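Local structure of glutathione-specific gamma-glutamylcyclotransferase (Saccharomyces cerevisiae S288c, 5HWK) at residues L11-L16 / A57-Y62; I17-S22 / N112-N117; R38-S43 / L72-L77; E123-L128 / L145-K150. The protein catalyses the cleavage of glutathione into 5-oxo-L-proline and the dipeptide Cys-Gly, acting on glutathione but not on other gamma-glutamyl peptides. All coordinates share one frame; numbering follows the deposited sequence.

Interaction 1. Residues L11-L16 / A57-Y62. With BEZ (benzoic acid), chain C.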
# COMPACT_ATOMS: atom_id res chain seq x y z
N LEU A 11 -5.47 -6.34 -3.64
CA LEU A 11 -4.76 -5.82 -2.48
C LEU A 11 -5.16 -4.37 -2.25
O LEU A 11 -5.33 -3.62 -3.21
CB LEU A 11 -3.26 -5.79 -2.76
CG LEU A 11 -2.51 -7.10 -2.86
CD1 LEU A 11 -1.02 -6.80 -3.13
CD2 LEU A 11 -2.74 -7.85 -1.59
N GLY A 12 -5.37 -4.03 -0.99
CA GLY A 12 -5.49 -2.62 -0.63
C GLY A 12 -4.41 -2.21 0.34
O GLY A 12 -4.21 -2.87 1.37
N TYR A 13 -3.69 -1.12 0.03
CA TYR A 13 -2.62 -0.63 0.89
C TYR A 13 -2.79 0.85 1.20
O TYR A 13 -2.01 1.40 1.98
CB TYR A 13 -1.22 -0.90 0.30
CG TYR A 13 -1.03 -0.22 -1.01
CD1 TYR A 13 -0.52 1.06 -1.06
CD2 TYR A 13 -1.32 -0.86 -2.19
CE1 TYR A 13 -0.36 1.71 -2.23
CE2 TYR A 13 -1.12 -0.22 -3.40
CZ TYR A 13 -0.63 1.08 -3.42
OH TYR A 13 -0.42 1.72 -4.61
N GLY A 14 -3.77 1.51 0.59
CA GLY A 14 -4.02 2.94 0.77
C GLY A 14 -5.49 3.13 1.02
O GLY A 14 -6.03 2.49 1.95
N SER A 15 -6.16 3.98 0.24
CA SER A 15 -7.55 4.29 0.51
C SER A 15 -8.47 3.11 0.33
O SER A 15 -9.57 3.17 0.85
CB SER A 15 -8.07 5.47 -0.31
OG SER A 15 -8.04 5.19 -1.70
N LEU A 16 -8.08 2.05 -0.40
CA LEU A 16 -9.01 0.91 -0.48
C LEU A 16 -9.16 0.23 0.86
O LEU A 16 -10.12 -0.53 1.04
CB LEU A 16 -8.52 -0.13 -1.50
CG LEU A 16 -8.66 0.28 -2.97
CD1 LEU A 16 -7.78 -0.66 -3.88
CD2 LEU A 16 -10.12 0.26 -3.42
N ALA A 57 -0.06 7.27 -1.20
CA ALA A 57 0.71 6.03 -1.06
C ALA A 57 0.92 5.29 -2.37
O ALA A 57 0.02 5.21 -3.22
CB ALA A 57 -0.03 5.10 -0.10
N THR A 58 2.10 4.70 -2.51
CA THR A 58 2.35 3.70 -3.55
C THR A 58 3.12 2.57 -2.92
O THR A 58 3.60 2.67 -1.81
CB THR A 58 3.04 4.36 -4.77
OG1 THR A 58 3.14 3.40 -5.81
CG2 THR A 58 4.43 4.85 -4.44
N LEU A 59 3.22 1.44 -3.63
CA LEU A 59 4.00 0.30 -3.15
C LEU A 59 5.19 0.15 -4.07
O LEU A 59 5.06 0.30 -5.29
CB LEU A 59 3.21 -0.99 -3.33
CG LEU A 59 2.15 -1.32 -2.36
CD1 LEU A 59 1.63 -2.76 -2.72
CD2 LEU A 59 2.67 -1.26 -0.94
N ILE A 60 6.34 -0.17 -3.51
CA ILE A 60 7.53 -0.37 -4.30
C ILE A 60 7.97 -1.82 -4.11
O ILE A 60 8.15 -2.27 -2.97
CB ILE A 60 8.63 0.60 -3.88
CG1 ILE A 60 8.03 2.00 -3.89
CG2 ILE A 60 9.79 0.46 -4.83
CD1 ILE A 60 8.64 2.81 -2.91
N PRO A 61 8.11 -2.59 -5.18
CA PRO A 61 8.50 -3.99 -5.01
C PRO A 61 9.96 -4.12 -4.67
O PRO A 61 10.80 -3.29 -5.04
CB PRO A 61 8.22 -4.61 -6.38
CG PRO A 61 8.34 -3.49 -7.31
CD PRO A 61 7.80 -2.27 -6.58
N TYR A 62 10.25 -5.25 -4.01
CA TYR A 62 11.62 -5.59 -3.62
C TYR A 62 12.60 -5.44 -4.79
O TYR A 62 13.69 -4.88 -4.64
CB TYR A 62 11.66 -7.04 -3.11
CG TYR A 62 13.04 -7.55 -2.78
CD1 TYR A 62 13.65 -7.26 -1.56
CD2 TYR A 62 13.73 -8.33 -3.69
CE1 TYR A 62 14.91 -7.71 -1.26
CE2 TYR A 62 15.00 -8.79 -3.41
CZ TYR A 62 15.59 -8.49 -2.19
OH TYR A 62 16.85 -9.00 -1.92
C BEZ C . -4.94 1.01 -2.53
O1 BEZ C . -5.53 1.18 -1.50
O2 BEZ C . -4.31 -0.05 -2.64
C1 BEZ C . -4.90 2.06 -3.60
C2 BEZ C . -4.01 1.88 -4.64
C3 BEZ C . -3.89 2.87 -5.62
C4 BEZ C . -4.71 3.98 -5.61
C5 BEZ C . -5.64 4.11 -4.59
C6 BEZ C . -5.75 3.18 -3.56
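The loop after strand 8-12, which probably binds the substrate and carries the YGS sequence of the gamma-glutamylcyclotransferase family, sets the Tyr13 ring between Leu59 of strand 54-61 and a bound benzoic acid. Leu59 CG lies 3.5 Å from the centroid of the Tyr13 ring and 10° off its normal, a CH-pi contact over the middle of one face. Over the opposite face, displaced toward the rim, is O2 of the ligand. With chi1 at 61°, Tyr13 CG stands between its backbone N and carbonyl carbon, which directs the ring at the strand; there Ala57 CB packs 4.0 Å from Tyr13 CE1. The phenolic OH is hydrogen-bonded to Tyr161 O, fixing the far end of the ring.

The ligand's carboxylate, presumably ionised, is gripped by backbone N-H groups. Tyr13 N reaches ligand O2 at 2.9 Å in a nearly straight bond (167°), while Gly14 N and Leu16 N converge on O1 at 2.8 Å and 2.9 Å. No charged side chain takes part in these bonds; main-chain recognition is consistent with a role for residues 10-15 in substrate binding, as in related enzymes, with the Tyr13 ring as a wall beside the carboxylate, backed by Leu59.

Interaction 2. Residues I17-S22 / N112-N117. With BEZ (benzoic acid), chain C; PO4 (phosphate ion), chain D.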
# COMPACT_ATOMS: atom_id res chain seq x y z
N ILE A 17 -8.24 0.45 1.82
CA ILE A 17 -8.40 -0.15 3.14
C ILE A 17 -9.66 0.36 3.82
O ILE A 17 -10.45 -0.40 4.38
CB ILE A 17 -7.17 0.11 4.01
CG1 ILE A 17 -5.96 -0.61 3.45
CG2 ILE A 17 -7.45 -0.39 5.42
CD1 ILE A 17 -4.64 -0.28 4.19
N TYR A 18 -9.85 1.67 3.82
CA TYR A 18 -10.95 2.26 4.57
C TYR A 18 -12.09 2.76 3.71
O TYR A 18 -13.15 3.11 4.27
CB TYR A 18 -10.46 3.39 5.47
CG TYR A 18 -9.70 4.46 4.72
CD1 TYR A 18 -10.38 5.44 3.99
CD2 TYR A 18 -8.33 4.46 4.72
CE1 TYR A 18 -9.71 6.43 3.31
CE2 TYR A 18 -7.64 5.47 4.04
CZ TYR A 18 -8.35 6.42 3.33
OH TYR A 18 -7.69 7.39 2.63
N LYS A 19 -11.92 2.82 2.39
CA LYS A 19 -13.00 3.13 1.45
C LYS A 19 -13.00 1.94 0.50
O LYS A 19 -12.38 1.99 -0.58
CB LYS A 19 -12.72 4.45 0.73
CG LYS A 19 -13.81 4.89 -0.22
CD LYS A 19 -13.66 6.35 -0.57
CE LYS A 19 -14.08 6.65 -1.99
NZ LYS A 19 -13.09 6.10 -2.96
N PRO A 20 -13.66 0.85 0.87
CA PRO A 20 -13.48 -0.42 0.15
C PRO A 20 -14.10 -0.38 -1.23
O PRO A 20 -14.93 0.49 -1.53
CB PRO A 20 -14.23 -1.42 1.04
CG PRO A 20 -15.26 -0.58 1.74
CD PRO A 20 -14.58 0.72 2.01
N PRO A 21 -13.72 -1.32 -2.08
CA PRO A 21 -14.44 -1.51 -3.34
C PRO A 21 -15.84 -2.08 -3.09
O PRO A 21 -16.13 -2.68 -2.05
CB PRO A 21 -13.55 -2.49 -4.10
CG PRO A 21 -12.85 -3.27 -3.03
CD PRO A 21 -12.68 -2.34 -1.85
N SER A 22 -16.72 -1.85 -4.06
CA SER A 22 -18.06 -2.39 -3.99
C SER A 22 -18.04 -3.89 -4.15
O SER A 22 -17.20 -4.47 -4.85
CB SER A 22 -18.92 -1.83 -5.13
OG SER A 22 -18.76 -0.43 -5.25
N ASN A 112 -11.51 5.37 -10.26
CA ASN A 112 -12.29 6.50 -10.76
C ASN A 112 -12.81 7.40 -9.64
O ASN A 112 -13.17 8.55 -9.90
CB ASN A 112 -13.48 6.02 -11.60
CG ASN A 112 -13.06 5.44 -12.92
OD1 ASN A 112 -11.89 5.51 -13.28
ND2 ASN A 112 -14.01 4.86 -13.66
N VAL A 113 -12.85 6.89 -8.41
CA VAL A 113 -13.35 7.62 -7.24
C VAL A 113 -12.25 7.94 -6.24
O VAL A 113 -12.55 8.33 -5.09
CB VAL A 113 -14.48 6.87 -6.54
CG1 VAL A 113 -15.70 6.75 -7.45
CG2 VAL A 113 -13.97 5.51 -6.03
N ARG A 114 -10.99 7.77 -6.62
CA ARG A 114 -9.91 7.98 -5.66
C ARG A 114 -8.65 8.45 -6.38
O ARG A 114 -8.70 8.94 -7.51
CB ARG A 114 -9.69 6.74 -4.79
CG ARG A 114 -9.32 5.52 -5.59
CD ARG A 114 -9.36 4.27 -4.72
NE ARG A 114 -10.72 3.72 -4.55
CZ ARG A 114 -11.29 3.47 -3.38
NH1 ARG A 114 -10.64 3.74 -2.25
NH2 ARG A 114 -12.50 2.92 -3.35
N GLU A 115 -7.51 8.35 -5.70
CA GLU A 115 -6.24 8.74 -6.29
C GLU A 115 -6.01 7.86 -7.52
O GLU A 115 -6.27 6.65 -7.49
CB GLU A 115 -5.15 8.45 -5.26
CG GLU A 115 -5.46 9.06 -3.86
CD GLU A 115 -6.48 8.27 -3.00
OE1 GLU A 115 -6.61 7.01 -3.03
OE2 GLU A 115 -7.20 8.91 -2.22
N GLN A 116 -5.57 8.48 -8.62
CA GLN A 116 -5.64 7.77 -9.89
C GLN A 116 -4.50 8.12 -10.84
O GLN A 116 -4.06 7.26 -11.62
CB GLN A 116 -6.99 8.08 -10.57
CG GLN A 116 -7.21 7.31 -11.86
CD GLN A 116 -8.67 7.34 -12.32
OE1 GLN A 116 -9.36 8.36 -12.18
NE2 GLN A 116 -9.15 6.21 -12.86
N ASN A 117 -4.03 9.38 -10.87
CA ASN A 117 -3.03 9.75 -11.88
C ASN A 117 -1.76 8.94 -11.68
O ASN A 117 -1.20 8.87 -10.57
CB ASN A 117 -2.68 11.24 -11.75
CG ASN A 117 -3.76 12.11 -12.27
OD1 ASN A 117 -4.29 11.87 -13.35
ND2 ASN A 117 -4.10 13.16 -11.51
C BEZ C . -4.94 1.01 -2.53
O1 BEZ C . -5.53 1.18 -1.50
O2 BEZ C . -4.31 -0.05 -2.64
C1 BEZ C . -4.90 2.06 -3.60
C2 BEZ C . -4.01 1.88 -4.64
C3 BEZ C . -3.89 2.87 -5.62
C4 BEZ C . -4.71 3.98 -5.61
C5 BEZ C . -5.64 4.11 -4.59
C6 BEZ C . -5.75 3.18 -3.56
P PO4 D . -4.35 12.12 -8.05
O1 PO4 D . -3.31 12.94 -8.82
O2 PO4 D . -5.17 11.28 -9.01
O3 PO4 D . -5.18 13.03 -7.13
O4 PO4 D . -3.57 11.15 -7.10
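Lys19 lays its ammonium group over the guanidinium of Arg114, NZ standing 3.1 Å above the plane and over its centre. The two side chains arrive from opposite directions, and two donors thus face each other: Lys19 NZ is 3.3 Å from Arg114 NH2, with no hydrogen bond between them. The approach of like charges is probably offset by two main-chain acceptors. Arg114 grips Lys19 O end-on, through NH1 at 3.0 Å and NH2 at 2.9 Å; the NH1 bond uses a lone pair in the carbonyl plane, whereas NH2 comes from 35° above it. In return, Lys19 NZ bonds to Val113 O at 3.1 Å, from well above the carbonyl plane. Lys19 starts out extended, CG opposite the backbone N (chi1 -178°), and then bends at chi3 and chi4, which curls NZ back over the guanidinium.

Arg114 CD also passes 3.7 Å from C5 of the bound benzoic acid, and Glu115, probably the proton acceptor, brings OE1 to 3.4 Å from the same carbon. Arg114 NH1 and Glu115 OE1 both hydrogen-bond to Ser15 OG. A leucine in place of Arg114 would probably leave Lys19 O without its two donors and Ser15 OG without one partner, slackening the tie beside the pocket.

The contact thus joins the loop between strands 91-99 and 119-129 to the chain leaving the short, weakly bonded helix 15-18, where Pro20 and Pro21 rest on Tyr97 of strand 91-99, and Tyr18 and Glu115 meet Tyr196 of helix 193-205.

Interaction 3. Residues R38-S43 / L72-L77. With PO4 (phosphate ion), chain D.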
# COMPACT_ATOMS: atom_id res chain seq x y z
N ARG A 38 5.28 3.65 0.48
CA ARG A 38 5.88 4.97 0.71
C ARG A 38 4.94 6.01 0.14
O ARG A 38 4.25 5.78 -0.85
CB ARG A 38 7.25 5.09 -0.00
CG ARG A 38 8.39 4.26 0.61
CD ARG A 38 8.73 4.77 1.99
NE ARG A 38 9.84 4.09 2.66
CZ ARG A 38 9.72 3.02 3.44
NH1 ARG A 38 8.53 2.43 3.60
NH2 ARG A 38 10.80 2.54 4.04
N PHE A 39 4.98 7.22 0.73
CA PHE A 39 4.15 8.32 0.22
C PHE A 39 4.93 9.09 -0.85
O PHE A 39 5.26 10.27 -0.74
CB PHE A 39 3.69 9.23 1.36
CG PHE A 39 2.43 8.77 2.07
CD1 PHE A 39 2.28 7.47 2.50
CD2 PHE A 39 1.42 9.70 2.34
CE1 PHE A 39 1.13 7.08 3.18
CE2 PHE A 39 0.31 9.34 3.03
CZ PHE A 39 0.14 8.03 3.44
N TRP A 40 5.28 8.34 -1.91
CA TRP A 40 6.13 8.77 -3.01
C TRP A 40 5.37 8.94 -4.31
O TRP A 40 6.00 8.95 -5.39
CB TRP A 40 7.31 7.83 -3.17
CG TRP A 40 8.27 7.89 -2.03
CD1 TRP A 40 8.26 8.76 -0.96
CD2 TRP A 40 9.44 7.09 -1.88
NE1 TRP A 40 9.33 8.50 -0.14
CE2 TRP A 40 10.07 7.48 -0.69
CE3 TRP A 40 9.99 6.04 -2.63
CZ2 TRP A 40 11.23 6.86 -0.22
CZ3 TRP A 40 11.15 5.42 -2.16
CH2 TRP A 40 11.75 5.85 -0.97
N GLN A 41 4.05 9.10 -4.25
CA GLN A 41 3.22 9.37 -5.40
C GLN A 41 2.57 10.74 -5.19
O GLN A 41 2.08 11.04 -4.11
CB GLN A 41 2.18 8.27 -5.56
CG GLN A 41 1.28 8.42 -6.76
CD GLN A 41 1.94 7.87 -8.02
OE1 GLN A 41 3.14 7.56 -8.04
NE2 GLN A 41 1.15 7.71 -9.08
N SER A 42 2.66 11.62 -6.17
CA SER A 42 1.99 12.91 -5.99
C SER A 42 0.50 12.82 -6.33
O SER A 42 0.08 11.96 -7.10
CB SER A 42 2.65 13.95 -6.86
OG SER A 42 2.46 13.56 -8.17
N SER A 43 -0.31 13.66 -5.67
CA SER A 43 -1.73 13.76 -5.95
C SER A 43 -2.02 15.19 -6.40
O SER A 43 -1.70 16.16 -5.68
CB SER A 43 -2.53 13.44 -4.71
OG SER A 43 -3.89 13.76 -4.95
N LEU A 72 17.13 1.35 -1.18
CA LEU A 72 17.52 0.30 -0.23
C LEU A 72 17.88 0.91 1.13
O LEU A 72 17.47 0.39 2.18
CB LEU A 72 18.66 -0.51 -0.82
CG LEU A 72 19.10 -1.75 -0.04
CD1 LEU A 72 17.94 -2.68 0.30
CD2 LEU A 72 20.18 -2.54 -0.81
N LYS A 73 18.64 2.00 1.14
CA LYS A 73 18.95 2.62 2.42
C LYS A 73 17.69 3.13 3.12
O LYS A 73 17.57 3.02 4.34
CB LYS A 73 19.93 3.75 2.22
CG LYS A 73 21.32 3.16 2.10
CD LYS A 73 22.36 4.22 1.80
CE LYS A 73 23.74 3.57 1.64
NZ LYS A 73 24.31 3.08 2.93
N ASN A 74 16.72 3.63 2.36
CA ASN A 74 15.51 4.15 2.97
C ASN A 74 14.67 3.01 3.55
O ASN A 74 14.12 3.12 4.65
CB ASN A 74 14.72 4.93 1.93
CG ASN A 74 13.43 5.39 2.46
OD1 ASN A 74 12.49 4.60 2.58
ND2 ASN A 74 13.34 6.66 2.79
N VAL A 75 14.56 1.91 2.82
CA VAL A 75 13.85 0.76 3.35
C VAL A 75 14.55 0.20 4.58
O VAL A 75 13.89 -0.12 5.59
CB VAL A 75 13.62 -0.29 2.26
CG1 VAL A 75 13.16 -1.62 2.89
CG2 VAL A 75 12.67 0.25 1.19
N ASN A 76 15.88 0.09 4.55
CA ASN A 76 16.60 -0.40 5.72
C ASN A 76 16.47 0.54 6.91
O ASN A 76 16.48 0.10 8.06
CB ASN A 76 18.07 -0.68 5.39
CG ASN A 76 18.26 -1.97 4.63
OD1 ASN A 76 17.44 -2.90 4.76
ND2 ASN A 76 19.31 -2.05 3.83
N LEU A 77 16.29 1.84 6.66
CA LEU A 77 16.15 2.80 7.74
C LEU A 77 14.93 2.52 8.60
O LEU A 77 14.96 2.77 9.81
CB LEU A 77 16.07 4.22 7.15
CG LEU A 77 16.05 5.42 8.09
CD1 LEU A 77 17.22 5.33 9.07
CD2 LEU A 77 16.09 6.73 7.29
P PO4 D . -4.35 12.12 -8.05
O1 PO4 D . -3.31 12.94 -8.82
O2 PO4 D . -5.17 11.28 -9.01
O3 PO4 D . -5.18 13.03 -7.13
O4 PO4 D . -3.57 11.15 -7.10
O HOH W 1 11.03 0.11 5.49
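Arg38 and Asn74 run side by side, one outward from the strand and the other outward from the helix, joining an edge strand, 35-40 of the three-stranded antiparallel sheet, to helix 69-78. The guanidinium and amide planes stand 57° apart, and the arginine meets the amide side-on, both nitrogens on one oxygen, with NE to Asn74 OD1 at 2.7 Å and NH2 to the same OD1 at 3.0 Å. That oxygen lies in the guanidinium plane for both bonds. Taken from the amide, NE sits in the carbonyl plane, while NH2 is tilted from it. Asn74 CG is trans to its backbone N (chi1 175°), which carries the amide off the helix toward the strand.

The indole of Trp40, coming from the strand beside Arg38, meets the same amide head-on, edge first, ring and amide planes 63° apart; Trp40 CZ2 is 3.7 Å from Asn74 ND2, which lies near the plane of the ring. One face of that indole carries Arg38 CB, offset toward the rim, so the two strand residues pack on each other as well as on the helix. Around them, Tyr220 of helix 219-232 makes a cation-pi contact with Arg38 and Ile60 of the neighbouring strand touches both residues.

A methionine in place of Arg38 would probably leave Asn74 OD1 without both its guanidinium donors and the amide free to turn. A weak bond from Arg38 NH2 to Asn74 O at 3.4 Å adds to the grip, and one water accepts from Arg38 NH2 at 2.8 Å and donates to Val75 O at 2.9 Å.

Interaction 4. Residues E123-L128 / L145-K150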
# COMPACT_ATOMS: atom_id res chain seq x y z
N GLU A 123 -0.93 -7.58 -11.84
CA GLU A 123 -1.30 -8.85 -11.25
C GLU A 123 -0.03 -9.50 -10.74
O GLU A 123 0.97 -9.63 -11.50
CB GLU A 123 -1.95 -9.74 -12.31
CG GLU A 123 -3.44 -9.50 -12.52
CD GLU A 123 -3.81 -8.11 -13.02
OE1 GLU A 123 -3.22 -7.62 -14.01
OE2 GLU A 123 -4.71 -7.49 -12.40
N VAL A 124 -0.04 -9.91 -9.47
CA VAL A 124 1.15 -10.39 -8.80
C VAL A 124 0.78 -11.53 -7.88
O VAL A 124 -0.31 -11.56 -7.32
CB VAL A 124 1.93 -9.27 -8.09
CG1 VAL A 124 1.11 -8.67 -6.94
CG2 VAL A 124 3.29 -9.79 -7.64
N GLU A 125 1.69 -12.48 -7.73
CA GLU A 125 1.54 -13.54 -6.74
C GLU A 125 2.21 -13.08 -5.45
O GLU A 125 3.40 -12.73 -5.47
CB GLU A 125 2.23 -14.82 -7.23
CG GLU A 125 1.40 -15.61 -8.24
CD GLU A 125 2.13 -16.84 -8.79
OE1 GLU A 125 3.36 -16.91 -8.69
OE2 GLU A 125 1.48 -17.74 -9.34
N VAL A 126 1.47 -13.04 -4.35
CA VAL A 126 1.99 -12.46 -3.12
C VAL A 126 1.89 -13.40 -1.93
O VAL A 126 0.90 -14.13 -1.77
CB VAL A 126 1.33 -11.09 -2.81
CG1 VAL A 126 -0.13 -11.24 -2.55
CG2 VAL A 126 2.03 -10.43 -1.67
N HIS A 127 2.93 -13.40 -1.11
CA HIS A 127 2.93 -14.09 0.18
C HIS A 127 2.27 -13.20 1.23
O HIS A 127 2.77 -12.10 1.54
CB HIS A 127 4.36 -14.43 0.59
CG HIS A 127 4.45 -15.07 1.94
ND1 HIS A 127 5.51 -14.86 2.80
CD2 HIS A 127 3.61 -15.92 2.58
CE1 HIS A 127 5.31 -15.55 3.91
NE2 HIS A 127 4.17 -16.21 3.80
N LEU A 128 1.18 -13.69 1.81
CA LEU A 128 0.37 -12.97 2.79
C LEU A 128 0.35 -13.73 4.11
O LEU A 128 0.37 -14.97 4.13
CB LEU A 128 -1.06 -12.84 2.32
CG LEU A 128 -1.24 -12.08 1.01
CD1 LEU A 128 -2.70 -12.02 0.64
CD2 LEU A 128 -0.66 -10.67 1.11
N LEU A 145 -6.40 -21.45 -5.80
CA LEU A 145 -5.47 -21.53 -6.93
C LEU A 145 -4.10 -21.89 -6.36
O LEU A 145 -3.23 -21.02 -6.25
CB LEU A 145 -5.47 -20.21 -7.71
CG LEU A 145 -4.83 -19.97 -9.07
CD1 LEU A 145 -4.95 -21.15 -10.04
CD2 LEU A 145 -5.50 -18.72 -9.68
N PRO A 146 -3.89 -23.16 -5.95
CA PRO A 146 -2.69 -23.50 -5.15
C PRO A 146 -1.41 -23.09 -5.86
O PRO A 146 -1.07 -23.63 -6.91
CB PRO A 146 -2.78 -25.03 -4.99
CG PRO A 146 -4.19 -25.38 -5.33
CD PRO A 146 -4.63 -24.35 -6.35
N ARG A 147 -0.71 -22.11 -5.29
CA ARG A 147 0.53 -21.57 -5.85
C ARG A 147 1.55 -21.45 -4.73
O ARG A 147 1.20 -21.13 -3.59
CB ARG A 147 0.32 -20.14 -6.44
CG ARG A 147 -0.64 -20.03 -7.66
CD ARG A 147 -1.17 -18.59 -7.86
NE ARG A 147 -2.15 -18.52 -8.96
CZ ARG A 147 -1.87 -18.17 -10.22
NH1 ARG A 147 -0.62 -17.85 -10.58
NH2 ARG A 147 -2.83 -18.14 -11.13
N HIS A 148 2.80 -21.67 -5.07
CA HIS A 148 3.89 -21.52 -4.12
C HIS A 148 5.01 -20.72 -4.78
O HIS A 148 5.20 -20.79 -6.00
CB HIS A 148 4.40 -22.88 -3.64
CG HIS A 148 3.31 -23.77 -3.14
ND1 HIS A 148 2.54 -24.56 -3.97
CD2 HIS A 148 2.83 -23.97 -1.89
CE1 HIS A 148 1.64 -25.21 -3.26
NE2 HIS A 148 1.80 -24.88 -1.99
N ASN A 149 5.75 -19.98 -3.97
CA ASN A 149 6.87 -19.21 -4.49
C ASN A 149 8.11 -20.09 -4.59
O ASN A 149 8.06 -21.31 -4.39
CB ASN A 149 7.07 -17.92 -3.69
CG ASN A 149 7.50 -18.18 -2.25
OD1 ASN A 149 7.82 -19.30 -1.86
ND2 ASN A 149 7.50 -17.13 -1.46
N LYS A 150 9.25 -19.47 -4.91
CA LYS A 150 10.50 -20.19 -5.03
C LYS A 150 10.99 -20.73 -3.69
O LYS A 150 11.81 -21.66 -3.67
CB LYS A 150 11.57 -19.30 -5.67
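Glu125 and Arg147 meet in a salt bridge, Glu125 OE2 to Arg147 NH1, modelled at 2.4 Å; that separation is very short, so its exact length is doubtful. The two chains cross at about a right angle, and the carboxylate and guanidinium planes are turned 77° apart. OE2 comes to the rim of the guanidinium, near its plane, and a single oxygen does the bonding, to one nitrogen.

Both residues start alike, CG lying opposite the carbonyl carbon and beside the backbone N. Glu125 then runs on extended through chi2 (176°), carrying its carboxylate straight out from the strand. Arg147 is extended from CG to NE and turns at chi4 (-96°), which directs NH1 at OE2. OE2 also lies beside the last methylenes, CG and CD of Arg147, though how closely is subject to the same doubt.

The bridge spans a face of the six-stranded antiparallel sheet near its margin. Strand 119-129 holds Glu125 and the short, weakly bonded outermost strand 147-148 holds Arg147, with strand 154-163 lying between them in the sheet: Val124 and Val126 make backbone bonds to Thr158 and Leu156, and Arg147 makes them to Val155. The salt bridge thus reaches across an intervening strand, on whose Val155 and Leu157 the arginine side chain also rests. Leu145 CD2 lies at an edge of the same guanidinium, in its plane.

How the interactions relate
Interaction 1 is fully buried near the chain's centre and interaction 3 is buried farther out, whereas interaction 2 is partly buried and interaction 4 lies at the surface. Interactions 1 and 2 share helix 15-18 and the ligand, and meet where Ser15 OG bonds to Glu115 and Arg114. The 38-43 side of interaction 3 lies in the same small sheet as 57-62, joined by Thr58 N to Arg38 O; a weak bond from Gln41 NE2 to Asn117 O and one phosphate link it to interaction 2. Interactions 1 and 4 reach the large sheet without touching. The chemistry differs: CH-pi at the centre, arginine (in interaction 2 also lysine) bonds to neutral oxygens, and a salt bridge outside.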